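Local coordinates for protein flavohemoglobin (Malassezia yamatoensis, PDB 6O0A) that binds heme and FAD and probably protects the cell from nitric oxide by oxidising it to nitrate with electrons from a nicotinamide cofactor, at residues A[18-21]-A[22-26]; A[251-254]-A[255-259]; A[360-363]-A[364-368]. All coordinates share one frame; numbering follows the deposited sequence.

Contact 1 (A[18-21]-A[22-26]); sequences SGLS and TKSQP
Leu20 lays its two methyls against Ser24 and Gln25, and this is the apolar, well-packed part of the contact. CG lies anti to the backbone N (chi1 -174°), which sends CD1 to Ser24 CB at 3.7 Å and CD2 to the aliphatic part of Gln25, 3.9 Å from its CG. The side chains of Leu20 and Gln25 run alongside one another, pointing opposite ways. Extended beyond CG, the Gln25 chain carries its amide to the main chain of Leu20, where NE2 donates to Leu20 O at 2.9 Å. The oxygen lies close to the amide plane of Gln25, but the nitrogen approaches from above the carbonyl plane, 40° out of it.

Ser21 makes the polar half of the turn. Its OG accepts from Ser24 N at 3.1 Å, and its O receives Gln25 N at 3.1 Å and, weakly, Ser24 N. One serine holding the next turn through both its hydroxyl and its carbonyl is an ST motif, placed here where the chain enters helix 25-53, the first helix of the globin part. Glu145 on helix 137-163 fixes the same corner by accepting from Ser21 N and pairing with Ser24 OG, while Leu88 of helix 75-89 touches both Leu20 and Gln25.

The other side is loose. Thr22 turns its side chain away from 18-21 and meets it through little more than CB. Of the Lys23 side chain, CB alone comes near, 3.8 Å from Ser21 OG; the rest leads away, bending at its last torsion, and NZ forms a salt bridge with Glu141.

Contact 2 (A[251-254]-A[255-259]); sequences QNQE and VGALL
Gln253 sets its CG beside the backbone N (chi1 -58°) and bends again at chi2 (-67°), folding the amide over Ala257 and Leu259 instead of letting it run out straight. The chain between them reverses in a type II beta turn from Glu254 to Ala257, which leads from helix 246-251 into strand 258-262 of the antiparallel FAD-binding sheet. Ala257 N closes the turn on Glu254 O at 2.9 Å, with an N-H...O angle of 158°. Gly256 takes the third turn position with a positive phi, a conformation that a CB would crowd against the preceding carbonyl oxygen.

The folded glutamine meets apolar carbons. Gln253 CB faces Ala257 CB at 4.0 Å, and Gln253 CG comes to 4.1 Å from Leu259 CD1, the two longer side chains crossing at a slant. The amide is held through NE2, which donates to Ile249 O in the helix just before, and OE1 at the other end of the amide faces Ala257 and Leu259. Leu259 continues inward to Ile210 and Ala212 of strand 207-213, while Gly256, Ala257 and Leu259 bond by backbone to strand 171-181. Gln253 OE1 rests 3.4 Å from Ala257 CB and 3.9 Å from Leu259 CD2.

Contact 3 (A[360-363]-A[364-368]); sequences LDIP and ANASV
Pro363 to Ala366 form a type I beta turn that reverses the chain just before it enters strand 367-371. Ala366 N donates to Pro363 O at 3.1 Å; the bond is fairly straight at the hydrogen (163°), yet the nitrogen sits well above the carbonyl plane. Pro363 O also accepts from a water at 2.8 Å, and that water donates to Ala366 O as well, bridging the two carbonyls.

The side chains that meet around the turn are mostly apolar. Ile362 uses CG2 alone, touching Ala366 CB at 3.9 Å and Val368 CG2 at 4.0 Å, and its side chain crosses that of Val368 at about a right angle. Pro363 adds its ring, with CD 4.0 Å from Ala366 CB. Asn365 CG sits between its own backbone N and carbonyl carbon (chi1 69°), which turns OD1 over the proline, 3.3 Å from Pro363 CB.

Leu384 of helix 374-386 touches both Ile362 and Val368, and the contact thus packs the start of strand 367-371 of the NAD-binding part against that helix. The turn is polar along its backbone, where Pro363 O is gripped by Ala366 N and the water, while Ile362, Ala366 and Val368 meet one another through methyl groups alone.

Each contact is a local turn at the start of a regular element, but none shares an element with another: contact 1 opens the first globin helix, contact 2 a strand of the antiparallel FAD-binding sheet, contact 3 a strand of the parallel NAD-binding sheet. Contacts 1 and 2 are at the surface, on opposite sides of the chain's centre and with centres about 52 Å apart; contact 3 is partly buried. The chemistry differs with the element entered. Serine and glutamine side chains bond to main chain in contact 1, whereas a backbone bond closes the turn in contacts 2 and 3, beside a folded glutamine in one and, in the other, a bridging water with small and branched aliphatic groups.

Contact 1 (A[18-21]-A[22-26])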
loop_
_atom_site.group_PDB
_atom_site.type_symbol
_atom_site.label_atom_id
_atom_site.label_comp_id
_atom_site.label_asym_id
_atom_site.label_seq_id
_atom_site.Cartn_x
_atom_site.Cartn_y
_atom_site.Cartn_z
ATOM N N SER A 18 -14.782 -16.342 -18.657
ATOM C CA SER A 18 -16.197 -16.292 -18.292
ATOM C C SER A 18 -16.441 -15.281 -17.174
ATOM O O SER A 18 -15.912 -15.432 -16.077
ATOM C CB SER A 18 -16.697 -17.678 -17.869
ATOM O OG SER A 18 -17.277 -18.380 -18.960
ATOM N N GLY A 19 -17.242 -14.250 -17.461
ATOM C CA GLY A 19 -17.571 -13.222 -16.490
ATOM C C GLY A 19 -18.689 -13.644 -15.558
ATOM O O GLY A 19 -18.857 -14.829 -15.246
ATOM N N LEU A 20 -19.470 -12.663 -15.098
ATOM C CA LEU A 20 -20.591 -12.965 -14.211
ATOM C C LEU A 20 -21.761 -13.492 -15.026
ATOM O O LEU A 20 -22.207 -12.844 -15.982
ATOM C CB LEU A 20 -21.027 -11.739 -13.412
ATOM C CG LEU A 20 -22.111 -12.060 -12.374
ATOM C CD1 LEU A 20 -21.586 -13.040 -11.330
ATOM C CD2 LEU A 20 -22.671 -10.799 -11.716
ATOM N N SER A 21 -22.254 -14.665 -14.641
ATOM C CA SER A 21 -23.299 -15.348 -15.391
ATOM C C SER A 21 -24.609 -14.561 -15.394
ATOM O O SER A 21 -24.948 -13.857 -14.441
ATOM C CB SER A 21 -23.551 -16.734 -14.808
ATOM O OG SER A 21 -24.251 -16.633 -13.568
ATOM N N THR A 22 -25.356 -14.712 -16.489
ATOM C CA THR A 22 -26.694 -14.139 -16.579
ATOM C C THR A 22 -27.568 -14.594 -15.417
ATOM O O THR A 22 -28.382 -13.822 -14.898
ATOM C CB THR A 22 -27.316 -14.534 -17.917
ATOM O OG1 THR A 22 -26.489 -14.033 -18.979
ATOM C CG2 THR A 22 -28.729 -13.984 -18.049
ATOM N N LYS A 23 -27.408 -15.845 -14.992
ATOM C CA LYS A 23 -28.203 -16.347 -13.873
ATOM C C LYS A 23 -27.928 -15.557 -12.598
ATOM O O LYS A 23 -28.853 -15.258 -11.829
ATOM C CB LYS A 23 -27.903 -17.829 -13.661
ATOM C CG LYS A 23 -28.730 -18.524 -12.587
ATOM C CD LYS A 23 -28.281 -19.977 -12.490
ATOM C CE LYS A 23 -29.334 -20.879 -11.848
ATOM N NZ LYS A 23 -29.250 -20.891 -10.365
ATOM N N SER A 24 -26.666 -15.199 -12.359
ATOM C CA SER A 24 -26.303 -14.592 -11.086
ATOM C C SER A 24 -26.578 -13.099 -11.048
ATOM O O SER A 24 -26.828 -12.558 -9.967
ATOM C CB SER A 24 -24.827 -14.839 -10.778
ATOM O OG SER A 24 -24.633 -16.159 -10.303
ATOM N N GLN A 25 -26.511 -12.424 -12.191
ATOM C CA GLN A 25 -26.639 -10.969 -12.256
ATOM C C GLN A 25 -27.824 -10.435 -11.445
ATOM O O GLN A 25 -27.618 -9.588 -10.564
ATOM C CB GLN A 25 -26.732 -10.507 -13.719
ATOM C CG GLN A 25 -25.388 -10.520 -14.441
ATOM C CD GLN A 25 -25.538 -10.601 -15.951
ATOM O OE1 GLN A 25 -26.545 -10.172 -16.510
ATOM N NE2 GLN A 25 -24.541 -11.172 -16.613
ATOM N N PRO A 26 -29.059 -10.895 -11.678
ATOM C CA PRO A 26 -30.188 -10.313 -10.931
ATOM C C PRO A 26 -30.123 -10.595 -9.447
ATOM O O PRO A 26 -30.616 -9.794 -8.644
ATOM C CB PRO A 26 -31.420 -10.978 -11.561
ATOM C CG PRO A 26 -30.936 -11.706 -12.747
ATOM C CD PRO A 26 -29.503 -12.007 -12.536
#

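Contact 2 (A[251-254]-A[255-259])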
loop_
_atom_site.group_PDB
_atom_site.type_symbol
_atom_site.label_atom_id
_atom_site.label_comp_id
_atom_site.label_asym_id
_atom_site.label_seq_id
_atom_site.Cartn_x
_atom_site.Cartn_y
_atom_site.Cartn_z
ATOM N N GLN A 251 11.984 -0.257 15.551
ATOM C CA GLN A 251 12.946 0.791 15.889
ATOM C C GLN A 251 13.868 0.398 17.024
ATOM O O GLN A 251 14.902 1.043 17.217
ATOM C CB GLN A 251 12.240 2.095 16.270
ATOM C CG GLN A 251 11.514 2.773 15.141
ATOM C CD GLN A 251 11.143 4.190 15.510
ATOM O OE1 GLN A 251 11.116 4.547 16.697
ATOM N NE2 GLN A 251 10.876 5.021 14.494
ATOM N N ASN A 252 13.530 -0.626 17.798
ATOM C CA ASN A 252 14.401 -1.012 18.890
ATOM C C ASN A 252 15.320 -2.172 18.528
ATOM O O ASN A 252 15.999 -2.702 19.405
ATOM C CB ASN A 252 13.571 -1.314 20.133
ATOM C CG ASN A 252 13.188 -0.047 20.875
ATOM O OD1 ASN A 252 13.809 0.309 21.876
ATOM N ND2 ASN A 252 12.193 0.670 20.355
ATOM N N GLN A 253 15.383 -2.549 17.254
ATOM C CA GLN A 253 16.346 -3.553 16.816
ATOM C C GLN A 253 17.755 -2.981 16.844
ATOM O O GLN A 253 17.991 -1.847 16.420
ATOM C CB GLN A 253 16.016 -4.016 15.398
ATOM C CG GLN A 253 14.632 -4.581 15.239
ATOM C CD GLN A 253 14.453 -5.896 15.984
ATOM O OE1 GLN A 253 15.271 -6.810 15.867
ATOM N NE2 GLN A 253 13.396 -5.986 16.770
ATOM N N GLU A 254 18.701 -3.772 17.331
ATOM C CA GLU A 254 20.084 -3.328 17.355
ATOM C C GLU A 254 20.785 -3.706 16.057
ATOM O O GLU A 254 20.396 -4.657 15.375
ATOM C CB GLU A 254 20.818 -3.929 18.551
ATOM C CG GLU A 254 20.174 -3.549 19.875
ATOM C CD GLU A 254 21.066 -3.817 21.066
ATOM O OE1 GLU A 254 21.442 -4.991 21.285
ATOM O OE2 GLU A 254 21.395 -2.846 21.780
ATOM N N VAL A 255 21.822 -2.940 15.710
ATOM C CA VAL A 255 22.651 -3.325 14.573
ATOM C C VAL A 255 23.112 -4.760 14.757
ATOM O O VAL A 255 23.559 -5.152 15.840
ATOM C CB VAL A 255 23.842 -2.364 14.421
ATOM C CG1 VAL A 255 24.864 -2.949 13.447
ATOM C CG2 VAL A 255 23.358 -1.009 13.943
ATOM N N GLY A 256 22.981 -5.559 13.704
ATOM C CA GLY A 256 23.253 -6.976 13.767
ATOM C C GLY A 256 22.022 -7.851 13.901
ATOM O O GLY A 256 22.117 -9.066 13.688
ATOM N N ALA A 257 20.878 -7.273 14.264
ATOM C CA ALA A 257 19.646 -8.039 14.374
ATOM C C ALA A 257 19.255 -8.639 13.025
ATOM O O ALA A 257 19.480 -8.051 11.961
ATOM C CB ALA A 257 18.508 -7.164 14.893
ATOM N N LEU A 258 18.660 -9.820 13.084
ATOM C CA LEU A 258 18.205 -10.541 11.904
ATOM C C LEU A 258 16.687 -10.454 11.824
ATOM O O LEU A 258 15.991 -10.805 12.785
ATOM C CB LEU A 258 18.646 -12.008 11.970
ATOM C CG LEU A 258 20.148 -12.244 12.080
ATOM C CD1 LEU A 258 20.432 -13.727 12.243
ATOM C CD2 LEU A 258 20.840 -11.688 10.852
ATOM N N LEU A 259 16.178 -9.999 10.681
ATOM C CA LEU A 259 14.748 -9.937 10.403
ATOM C C LEU A 259 14.507 -10.471 9.000
ATOM O O LEU A 259 15.380 -10.379 8.133
ATOM C CB LEU A 259 14.190 -8.491 10.501
ATOM C CG LEU A 259 14.250 -7.793 11.866
ATOM C CD1 LEU A 259 13.561 -6.446 11.805
ATOM C CD2 LEU A 259 13.596 -8.669 12.919
#

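Contact 3 (A[360-363]-A[364-368])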
loop_
_atom_site.group_PDB
_atom_site.type_symbol
_atom_site.label_atom_id
_atom_site.label_comp_id
_atom_site.label_asym_id
_atom_site.label_seq_id
_atom_site.Cartn_x
_atom_site.Cartn_y
_atom_site.Cartn_z
ATOM N N LEU A 360 -0.557 26.890 -7.131
ATOM C CA LEU A 360 0.315 26.118 -8.002
ATOM C C LEU A 360 -0.157 26.204 -9.446
ATOM O O LEU A 360 -1.360 26.257 -9.719
ATOM C CB LEU A 360 0.350 24.658 -7.554
ATOM C CG LEU A 360 0.446 24.466 -6.041
ATOM C CD1 LEU A 360 0.263 22.998 -5.659
ATOM C CD2 LEU A 360 1.767 25.016 -5.523
ATOM N N ASP A 361 0.796 26.225 -10.373
ATOM C CA ASP A 361 0.492 26.247 -11.804
ATOM C C ASP A 361 0.665 24.821 -12.310
ATOM O O ASP A 361 1.753 24.415 -12.720
ATOM C CB ASP A 361 1.388 27.233 -12.545
ATOM N N ILE A 362 -0.416 24.051 -12.268
ATOM C CA ILE A 362 -0.385 22.634 -12.610
ATOM C C ILE A 362 -1.099 22.459 -13.950
ATOM O O ILE A 362 -2.322 22.659 -14.033
ATOM C CB ILE A 362 -1.026 21.770 -11.515
ATOM C CG1 ILE A 362 -0.342 22.021 -10.168
ATOM C CG2 ILE A 362 -0.936 20.289 -11.878
ATOM C CD1 ILE A 362 -0.899 21.188 -9.037
ATOM N N PRO A 363 -0.392 22.095 -15.013
ATOM C CA PRO A 363 -1.038 21.934 -16.319
ATOM C C PRO A 363 -1.811 20.625 -16.428
ATOM O O PRO A 363 -1.643 19.690 -15.642
ATOM C CB PRO A 363 0.141 21.956 -17.297
ATOM C CG PRO A 363 1.288 21.436 -16.493
ATOM C CD PRO A 363 1.071 21.940 -15.089
ATOM N N ALA A 364 -2.665 20.574 -17.456
ATOM C CA ALA A 364 -3.575 19.448 -17.634
ATOM C C ALA A 364 -2.857 18.158 -18.007
ATOM O O ALA A 364 -3.458 17.081 -17.912
ATOM C CB ALA A 364 -4.623 19.775 -18.702
ATOM N N ASN A 365 -1.596 18.237 -18.432
ATOM C CA ASN A 365 -0.819 17.048 -18.755
ATOM C C ASN A 365 0.097 16.606 -17.617
ATOM O O ASN A 365 0.839 15.632 -17.780
ATOM C CB ASN A 365 0.000 17.280 -20.033
ATOM C CG ASN A 365 1.113 18.288 -19.842
ATOM O OD1 ASN A 365 0.967 19.266 -19.107
ATOM N ND2 ASN A 365 2.240 18.051 -20.504
ATOM N N ALA A 366 0.053 17.279 -16.471
ATOM C CA ALA A 366 0.850 16.872 -15.321
ATOM C C ALA A 366 0.217 15.679 -14.620
ATOM O O ALA A 366 -1.009 15.571 -14.528
ATOM C CB ALA A 366 0.995 18.021 -14.327
ATOM N N SER A 367 1.063 14.772 -14.142
ATOM C CA SER A 367 0.642 13.765 -13.180
ATOM C C SER A 367 0.963 14.286 -11.792
ATOM O O SER A 367 2.020 14.891 -11.572
ATOM C CB SER A 367 1.346 12.428 -13.417
ATOM O OG SER A 367 1.011 11.878 -14.680
ATOM N N VAL A 368 0.034 14.083 -10.863
ATOM C CA VAL A 368 0.197 14.524 -9.483
ATOM C C VAL A 368 0.185 13.296 -8.588
ATOM O O VAL A 368 -0.751 12.491 -8.651
ATOM C CB VAL A 368 -0.912 15.502 -9.061
ATOM C CG1 VAL A 368 -0.687 15.950 -7.638
ATOM C CG2 VAL A 368 -0.970 16.696 -10.013
HETATM O O HOH W 1 -2.866 17.524 -14.312
#